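Local coordinates for AB hydrolase-1 domain-containing protein (Streptococcus mutans, PDB 4L9A), which is probably a carboxylesterase of the alpha/beta hydrolase fold, hydrolysing carboxylic ester bonds, at residues 86-96 against 213-224. Sequence-based numbering, arbitrary orientation.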
ATOM      1  N   SER A  86      -0.161  12.111 -14.762  1.00 25.38           N
ATOM      2  CA  SER A  86       0.689  11.977 -15.934  1.00 25.51           C
ATOM      3  C   SER A  86       0.429  10.610 -16.571  1.00 31.26           C
ATOM      4  O   SER A  86       0.009   9.665 -15.890  1.00 26.51           O
ATOM      5  CB  SER A  86       2.168  12.093 -15.548  1.00 23.78           C
ATOM      6  OG  SER A  86       2.555  11.033 -14.684  1.00 27.12           O
ATOM      7  N   ASN A  87       0.672  10.507 -17.874  1.00 29.74           N
ATOM      8  CA  ASN A  87       0.531   9.227 -18.555  1.00 21.43           C
ATOM      9  C   ASN A  87       1.535   8.232 -17.983  1.00 30.74           C
ATOM     10  O   ASN A  87       2.720   8.556 -17.858  1.00 26.77           O
ATOM     11  CB  ASN A  87       0.764   9.386 -20.052  1.00 22.87           C
ATOM     12  CG  ASN A  87       0.231   8.203 -20.845  1.00 30.26           C
ATOM     13  OD1 ASN A  87      -0.075   7.153 -20.275  1.00 29.61           O
ATOM     14  ND2 ASN A  87       0.092   8.374 -22.148  1.00 31.09           N
ATOM     15  N   GLN A  88       1.064   7.030 -17.637  1.00 28.47           N
ATOM     16  CA  GLN A  88       1.926   5.966 -17.109  1.00 23.17           C
ATOM     17  C   GLN A  88       2.232   4.863 -18.142  1.00 23.51           C
ATOM     18  O   GLN A  88       2.916   3.888 -17.836  1.00 27.84           O
ATOM     19  CB  GLN A  88       1.326   5.371 -15.819  1.00 28.87           C
ATOM     20  CG  GLN A  88       1.264   6.386 -14.651  1.00 27.17           C
ATOM     21  CD  GLN A  88       2.642   6.761 -14.136  1.00 25.61           C
ATOM     22  OE1 GLN A  88       3.336   5.945 -13.518  1.00 27.77           O
ATOM     23  NE2 GLN A  88       3.052   7.995 -14.401  1.00 21.40           N
ATOM     24  N   ALA A  89       1.756   5.046 -19.370  1.00 27.72           N
ATOM     25  CA  ALA A  89       1.981   4.091 -20.457  1.00 30.16           C
ATOM     26  C   ALA A  89       3.414   3.588 -20.610  1.00 37.92           C
ATOM     27  O   ALA A  89       3.621   2.413 -20.914  1.00 34.17           O
ATOM     28  CB  ALA A  89       1.497   4.667 -21.785  1.00 34.78           C
ATOM     29  N   ASN A  90       4.402   4.466 -20.434  1.00 29.25           N
ATOM     30  CA  ASN A  90       5.798   4.070 -20.627  1.00 34.76           C
ATOM     31  C   ASN A  90       6.541   3.825 -19.318  1.00 34.64           C
ATOM     32  O   ASN A  90       7.767   3.766 -19.302  1.00 41.22           O
ATOM     33  CB  ASN A  90       6.549   5.107 -21.473  1.00 31.81           C
ATOM     34  CG  ASN A  90       6.125   5.084 -22.914  1.00 37.80           C
ATOM     35  OD1 ASN A  90       5.940   4.013 -23.490  1.00 35.32           O
ATOM     36  ND2 ASN A  90       5.953   6.268 -23.512  1.00 32.25           N
ATOM     37  N   VAL A  91       5.791   3.712 -18.223  1.00 29.83           N
ATOM     38  CA  VAL A  91       6.382   3.505 -16.902  1.00 24.90           C
ATOM     39  C   VAL A  91       6.329   2.015 -16.571  1.00 33.90           C
ATOM     40  O   VAL A  91       5.313   1.369 -16.799  1.00 29.85           O
ATOM     41  CB  VAL A  91       5.650   4.339 -15.828  1.00 24.47           C
ATOM     42  CG1 VAL A  91       6.268   4.122 -14.465  1.00 21.27           C
ATOM     43  CG2 VAL A  91       5.693   5.843 -16.209  1.00 29.97           C
ATOM     44  N   GLY A  92       7.436   1.464 -16.085  1.00 28.09           N
ATOM     45  CA  GLY A  92       7.460   0.073 -15.655  1.00 34.79           C
ATOM     46  C   GLY A  92       7.623  -0.001 -14.154  1.00 32.62           C
ATOM     47  O   GLY A  92       7.998   0.993 -13.528  1.00 26.92           O
ATOM     48  N   LEU A  93       7.338  -1.163 -13.566  1.00 31.07           N
ATOM     49  CA  LEU A  93       7.476  -1.321 -12.119  1.00 30.53           C
ATOM     50  C   LEU A  93       8.893  -0.928 -11.694  1.00 29.43           C
ATOM     51  O   LEU A  93       9.104  -0.339 -10.635  1.00 23.67           O
ATOM     52  CB  LEU A  93       7.182  -2.764 -11.685  1.00 35.46           C
ATOM     53  CG  LEU A  93       7.244  -3.032 -10.175  1.00 31.32           C
ATOM     54  CD1 LEU A  93       6.301  -2.091  -9.408  1.00 27.09           C
ATOM     55  CD2 LEU A  93       6.951  -4.525  -9.843  1.00 32.27           C
ATOM     56  N   ARG A  94       9.859  -1.261 -12.534  1.00 26.35           N
ATOM     57  CA  ARG A  94      11.248  -0.928 -12.256  1.00 36.11           C
ATOM     58  C   ARG A  94      11.414   0.583 -12.119  1.00 32.47           C
ATOM     59  O   ARG A  94      12.192   1.067 -11.277  1.00 25.64           O
ATOM     60  CB  ARG A  94      12.158  -1.438 -13.375  1.00 45.53           C
ATOM     61  CG  ARG A  94      13.625  -1.029 -13.212  1.00 59.22           C
ATOM     62  CD  ARG A  94      14.399  -1.114 -14.533  1.00 72.35           C
ATOM     63  NE  ARG A  94      14.107   0.006 -15.428  1.00 76.45           N
ATOM     64  CZ  ARG A  94      14.941   1.014 -15.663  1.00 83.74           C
ATOM     65  NH1 ARG A  94      16.131   1.045 -15.075  1.00 86.97           N
ATOM     66  NH2 ARG A  94      14.591   1.988 -16.492  1.00 83.94           N
ATOM     67  N   ASP A  95      10.694   1.324 -12.958  1.00 27.17           N
ATOM     68  CA  ASP A  95      10.781   2.785 -12.934  1.00 34.90           C
ATOM     69  C   ASP A  95      10.206   3.318 -11.625  1.00 31.02           C
ATOM     70  O   ASP A  95      10.810   4.165 -10.959  1.00 28.12           O
ATOM     71  CB  ASP A  95      10.074   3.400 -14.155  1.00 24.23           C
ATOM     72  CG  ASP A  95      10.707   2.969 -15.478  1.00 35.36           C
ATOM     73  OD1 ASP A  95      11.936   3.131 -15.638  1.00 36.76           O
ATOM     74  OD2 ASP A  95       9.981   2.456 -16.358  1.00 35.65           O
ATOM     75  N   TRP A  96       9.045   2.792 -11.246  1.00 25.03           N
ATOM     76  CA  TRP A  96       8.390   3.229 -10.021  1.00 22.94           C
ATOM     77  C   TRP A  96       9.236   2.831  -8.806  1.00 27.84           C
ATOM     78  O   TRP A  96       9.421   3.629  -7.889  1.00 25.80           O
ATOM     79  CB  TRP A  96       6.972   2.671  -9.966  1.00 19.52           C
ATOM     80  CG  TRP A  96       6.198   2.919  -8.709  1.00 22.16           C
ATOM     81  CD1 TRP A  96       5.478   1.994  -8.008  1.00 21.16           C
ATOM     82  CD2 TRP A  96       6.037   4.168  -8.011  1.00 23.88           C
ATOM     83  NE1 TRP A  96       4.877   2.587  -6.926  1.00 22.57           N
ATOM     84  CE2 TRP A  96       5.207   3.910  -6.900  1.00 21.88           C
ATOM     85  CE3 TRP A  96       6.515   5.465  -8.221  1.00 25.87           C
ATOM     86  CZ2 TRP A  96       4.850   4.912  -5.995  1.00 19.84           C
ATOM     87  CZ3 TRP A  96       6.167   6.454  -7.314  1.00 20.83           C
ATOM     88  CH2 TRP A  96       5.331   6.173  -6.220  1.00 24.99           C
ATOM     89  N   ASP A 213      -4.117   7.962 -25.462  1.00 50.70           N
ATOM     90  CA  ASP A 213      -2.959   7.195 -25.034  1.00 52.65           C
ATOM     91  C   ASP A 213      -2.864   7.016 -23.514  1.00 41.47           C
ATOM     92  O   ASP A 213      -1.972   6.330 -23.023  1.00 40.28           O
ATOM     93  CB  ASP A 213      -1.676   7.834 -25.575  1.00 62.78           C
ATOM     94  CG  ASP A 213      -1.693   8.009 -27.085  1.00 70.27           C
ATOM     95  OD1 ASP A 213      -2.377   7.224 -27.766  1.00 72.44           O
ATOM     96  OD2 ASP A 213      -1.011   8.935 -27.586  1.00 67.21           O
ATOM     97  N   PHE A 214      -3.778   7.621 -22.765  1.00 38.82           N
ATOM     98  CA  PHE A 214      -3.626   7.675 -21.311  1.00 30.26           C
ATOM     99  C   PHE A 214      -3.757   6.331 -20.621  1.00 38.42           C
ATOM    100  O   PHE A 214      -4.737   5.621 -20.822  1.00 38.25           O
ATOM    101  CB  PHE A 214      -4.639   8.630 -20.682  1.00 31.34           C
ATOM    102  CG  PHE A 214      -4.457   8.795 -19.205  1.00 30.54           C
ATOM    103  CD1 PHE A 214      -5.291   8.152 -18.311  1.00 31.66           C
ATOM    104  CD2 PHE A 214      -3.424   9.579 -18.708  1.00 30.50           C
ATOM    105  CE1 PHE A 214      -5.114   8.307 -16.939  1.00 26.72           C
ATOM    106  CE2 PHE A 214      -3.237   9.727 -17.348  1.00 29.46           C
ATOM    107  CZ  PHE A 214      -4.085   9.098 -16.463  1.00 31.29           C
ATOM    108  N   LYS A 215      -2.766   6.004 -19.796  1.00 30.82           N
ATOM    109  CA  LYS A 215      -2.811   4.828 -18.936  1.00 32.45           C
ATOM    110  C   LYS A 215      -2.597   5.307 -17.518  1.00 30.63           C
ATOM    111  O   LYS A 215      -1.597   5.970 -17.224  1.00 30.65           O
ATOM    112  CB  LYS A 215      -1.708   3.836 -19.299  1.00 33.63           C
ATOM    113  CG  LYS A 215      -1.831   3.261 -20.695  1.00 48.48           C
ATOM    114  CD  LYS A 215      -3.166   2.567 -20.881  1.00 53.77           C
ATOM    115  CE  LYS A 215      -3.369   2.175 -22.335  1.00 67.41           C
ATOM    116  NZ  LYS A 215      -2.202   1.407 -22.862  1.00 70.59           N
ATOM    117  N   ILE A 216      -3.530   4.972 -16.636  1.00 22.79           N
ATOM    118  CA  ILE A 216      -3.505   5.512 -15.288  1.00 28.28           C
ATOM    119  C   ILE A 216      -2.430   4.837 -14.430  1.00 25.65           C
ATOM    120  O   ILE A 216      -1.940   5.412 -13.453  1.00 26.53           O
ATOM    121  CB  ILE A 216      -4.886   5.410 -14.621  1.00 30.80           C
ATOM    122  CG1 ILE A 216      -4.927   6.271 -13.354  1.00 39.77           C
ATOM    123  CG2 ILE A 216      -5.238   3.942 -14.331  1.00 32.78           C
ATOM    124  CD1 ILE A 216      -6.318   6.685 -12.948  1.00 42.15           C
ATOM    125  N   ARG A 217      -2.026   3.635 -14.810  1.00 22.86           N
ATOM    126  CA  ARG A 217      -1.049   2.914 -13.989  1.00 26.36           C
ATOM    127  C   ARG A 217      -0.057   2.107 -14.816  1.00 21.36           C
ATOM    128  O   ARG A 217      -0.378   1.635 -15.900  1.00 28.70           O
ATOM    129  CB  ARG A 217      -1.767   1.995 -13.004  1.00 43.00           C
ATOM    130  CG  ARG A 217      -0.852   1.334 -11.984  1.00 60.83           C
ATOM    131  CD  ARG A 217      -1.661   0.737 -10.840  1.00 71.63           C
ATOM    132  NE  ARG A 217      -2.607   1.717 -10.311  1.00 79.36           N
ATOM    133  CZ  ARG A 217      -3.872   1.829 -10.709  1.00 75.72           C
ATOM    134  NH1 ARG A 217      -4.359   1.012 -11.639  1.00 68.18           N
ATOM    135  NH2 ARG A 217      -4.650   2.760 -10.173  1.00 74.51           N
ATOM    136  N   LEU A 218       1.148   1.945 -14.291  1.00 26.88           N
ATOM    137  CA  LEU A 218       2.158   1.143 -14.962  1.00 30.50           C
ATOM    138  C   LEU A 218       1.655  -0.292 -15.142  1.00 32.35           C
ATOM    139  O   LEU A 218       0.885  -0.793 -14.335  1.00 30.10           O
ATOM    140  CB  LEU A 218       3.465   1.172 -14.172  1.00 34.77           C
ATOM    141  CG  LEU A 218       3.460   0.592 -12.752  1.00 31.96           C
ATOM    142  CD1 LEU A 218       3.667  -0.930 -12.775  1.00 30.58           C
ATOM    143  CD2 LEU A 218       4.537   1.287 -11.918  1.00 34.73           C
ATOM    144  N   ALA A 219       2.072  -0.947 -16.213  1.00 37.02           N
ATOM    145  CA  ALA A 219       1.639  -2.318 -16.446  1.00 41.72           C
ATOM    146  C   ALA A 219       2.647  -3.304 -15.857  1.00 42.48           C
ATOM    147  O   ALA A 219       3.863  -3.088 -15.947  1.00 40.07           O
ATOM    148  CB  ALA A 219       1.443  -2.570 -17.934  1.00 43.04           C
ATOM    149  N   LEU A 220       2.143  -4.376 -15.248  1.00 37.43           N
ATOM    150  CA  LEU A 220       3.012  -5.424 -14.709  1.00 37.62           C
ATOM    151  C   LEU A 220       3.338  -6.461 -15.771  1.00 46.88           C
ATOM    152  O   LEU A 220       2.497  -6.780 -16.610  1.00 49.67           O
ATOM    153  CB  LEU A 220       2.368  -6.110 -13.504  1.00 36.20           C
ATOM    154  CG  LEU A 220       2.342  -5.360 -12.173  1.00 38.30           C
ATOM    155  CD1 LEU A 220       3.669  -4.648 -11.955  1.00 30.53           C
ATOM    156  CD2 LEU A 220       1.200  -4.377 -12.122  1.00 50.94           C
ATOM    157  N   GLY A 221       4.565  -6.980 -15.730  1.00 50.11           N
ATOM    158  CA  GLY A 221       4.990  -8.040 -16.629  1.00 52.93           C
ATOM    159  C   GLY A 221       5.516  -9.244 -15.864  1.00 49.20           C
ATOM    160  O   GLY A 221       5.685  -9.180 -14.644  1.00 43.16           O
ATOM    161  N   GLU A 222       5.776 -10.337 -16.579  1.00 53.67           N
ATOM    162  CA  GLU A 222       6.248 -11.576 -15.957  1.00 45.90           C
ATOM    163  C   GLU A 222       7.543 -11.351 -15.193  1.00 45.56           C
ATOM    164  O   GLU A 222       7.778 -11.976 -14.161  1.00 40.34           O
ATOM    165  CB  GLU A 222       6.463 -12.666 -17.009  1.00 61.19           C
ATOM    166  CG  GLU A 222       5.207 -13.075 -17.756  1.00 67.26           C
ATOM    167  CD  GLU A 222       4.200 -13.766 -16.864  1.00 69.85           C
ATOM    168  OE1 GLU A 222       4.580 -14.183 -15.747  1.00 71.27           O
ATOM    169  OE2 GLU A 222       3.029 -13.888 -17.282  1.00 71.41           O
ATOM    170  N   GLU A 223       8.371 -10.443 -15.689  1.00 45.27           N
ATOM    171  CA  GLU A 223       9.628 -10.124 -15.028  1.00 45.88           C
ATOM    172  C   GLU A 223       9.404  -9.510 -13.648  1.00 46.47           C
ATOM    173  O   GLU A 223      10.318  -9.450 -12.830  1.00 52.17           O
ATOM    174  CB  GLU A 223      10.461  -9.182 -15.893  1.00 62.35           C
ATOM    175  CG  GLU A 223      11.650  -9.851 -16.560  1.00 79.64           C
ATOM    176  CD  GLU A 223      12.426 -10.744 -15.610  1.00 88.19           C
ATOM    177  OE1 GLU A 223      12.487 -11.966 -15.857  1.00 87.47           O
ATOM    178  OE2 GLU A 223      12.974 -10.225 -14.617  1.00 91.24           O
ATOM    179  N   ASP A 224       8.180  -9.060 -13.393  1.00 39.59           N
ATOM    180  CA  ASP A 224       7.842  -8.442 -12.116  1.00 34.99           C
ATOM    181  C   ASP A 224       7.317  -9.466 -11.115  1.00 46.06           C
ATOM    182  O   ASP A 224       6.948  -9.115  -9.988  1.00 48.91           O
ATOM    183  CB  ASP A 224       6.790  -7.354 -12.330  1.00 39.61           C
ATOM    184  CG  ASP A 224       7.281  -6.259 -13.254  1.00 43.00           C
ATOM    185  OD1 ASP A 224       8.410  -5.773 -13.030  1.00 47.19           O
ATOM    186  OD2 ASP A 224       6.559  -5.911 -14.214  1.00 42.26           O
TER
HETATM  187  O   HOH W   1       2.200   4.059 -12.114  1.00 29.22           O
HETATM  188  O   HOH W   2       0.843   1.511 -18.447  1.00 47.24           O
HETATM  189  O   HOH W   3       2.917   0.476 -18.259  1.00 47.68           O
HETATM  190  O   HOH W   4       6.237  -3.312 -15.083  1.00 30.38           O
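Asn87 OD1 is gripped by two backbone N-H groups that arrive from opposite faces of its amide plane: Lys215 N across the contact at 3.0 Å, and Ala89 N two residues on, which closes an Asx turn. With CG anti to the backbone N (chi1 -163°), the amide reaches over to the 213-224 loop, where ND2 gives Asp213 O a weak bond. Next to it the main chains pair directly, Gln88 N to Lys215 O at 2.9 Å. In this alpha/beta hydrolase fold the contact lies at the surface and ties the turn leading into helix 93-106 to the long loop between helix 188-206 and strand 235-239; Asn79 ND2 hydrogen-bonds both Ser86 O and Ile216 O.

Beyond Lys215 the polar links between the segments run through water. One molecule donates to Gln88 OE1 at 2.6 Å and accepts from Leu218 N; another bridges Val91 O and Ala219 N. Leu218 makes the broadest apolar contact. Its chi1 of 62° sets CG between the backbone N and the carbonyl carbon, sending CD2 to Trp96 CB at 3.4 Å while CD1 lies near Leu93 N. The Val91 and Leu218 side chains cross at about a right angle, Val91 CG1 lying against Leu218 CB. Leu93 carries the packing on: CD2 meets Leu220 CD1 at 3.9 Å, and Phe122 and Gln126 of helix 120-130 also touch this leucine. At the far end Asp224 slides past Leu93, OD1 lying 3.5 Å from Leu93 CB, while OD2 accepts from Gly221 N at 2.7 Å and from a water that also accepts from Leu93 N and donates to Ala219 O.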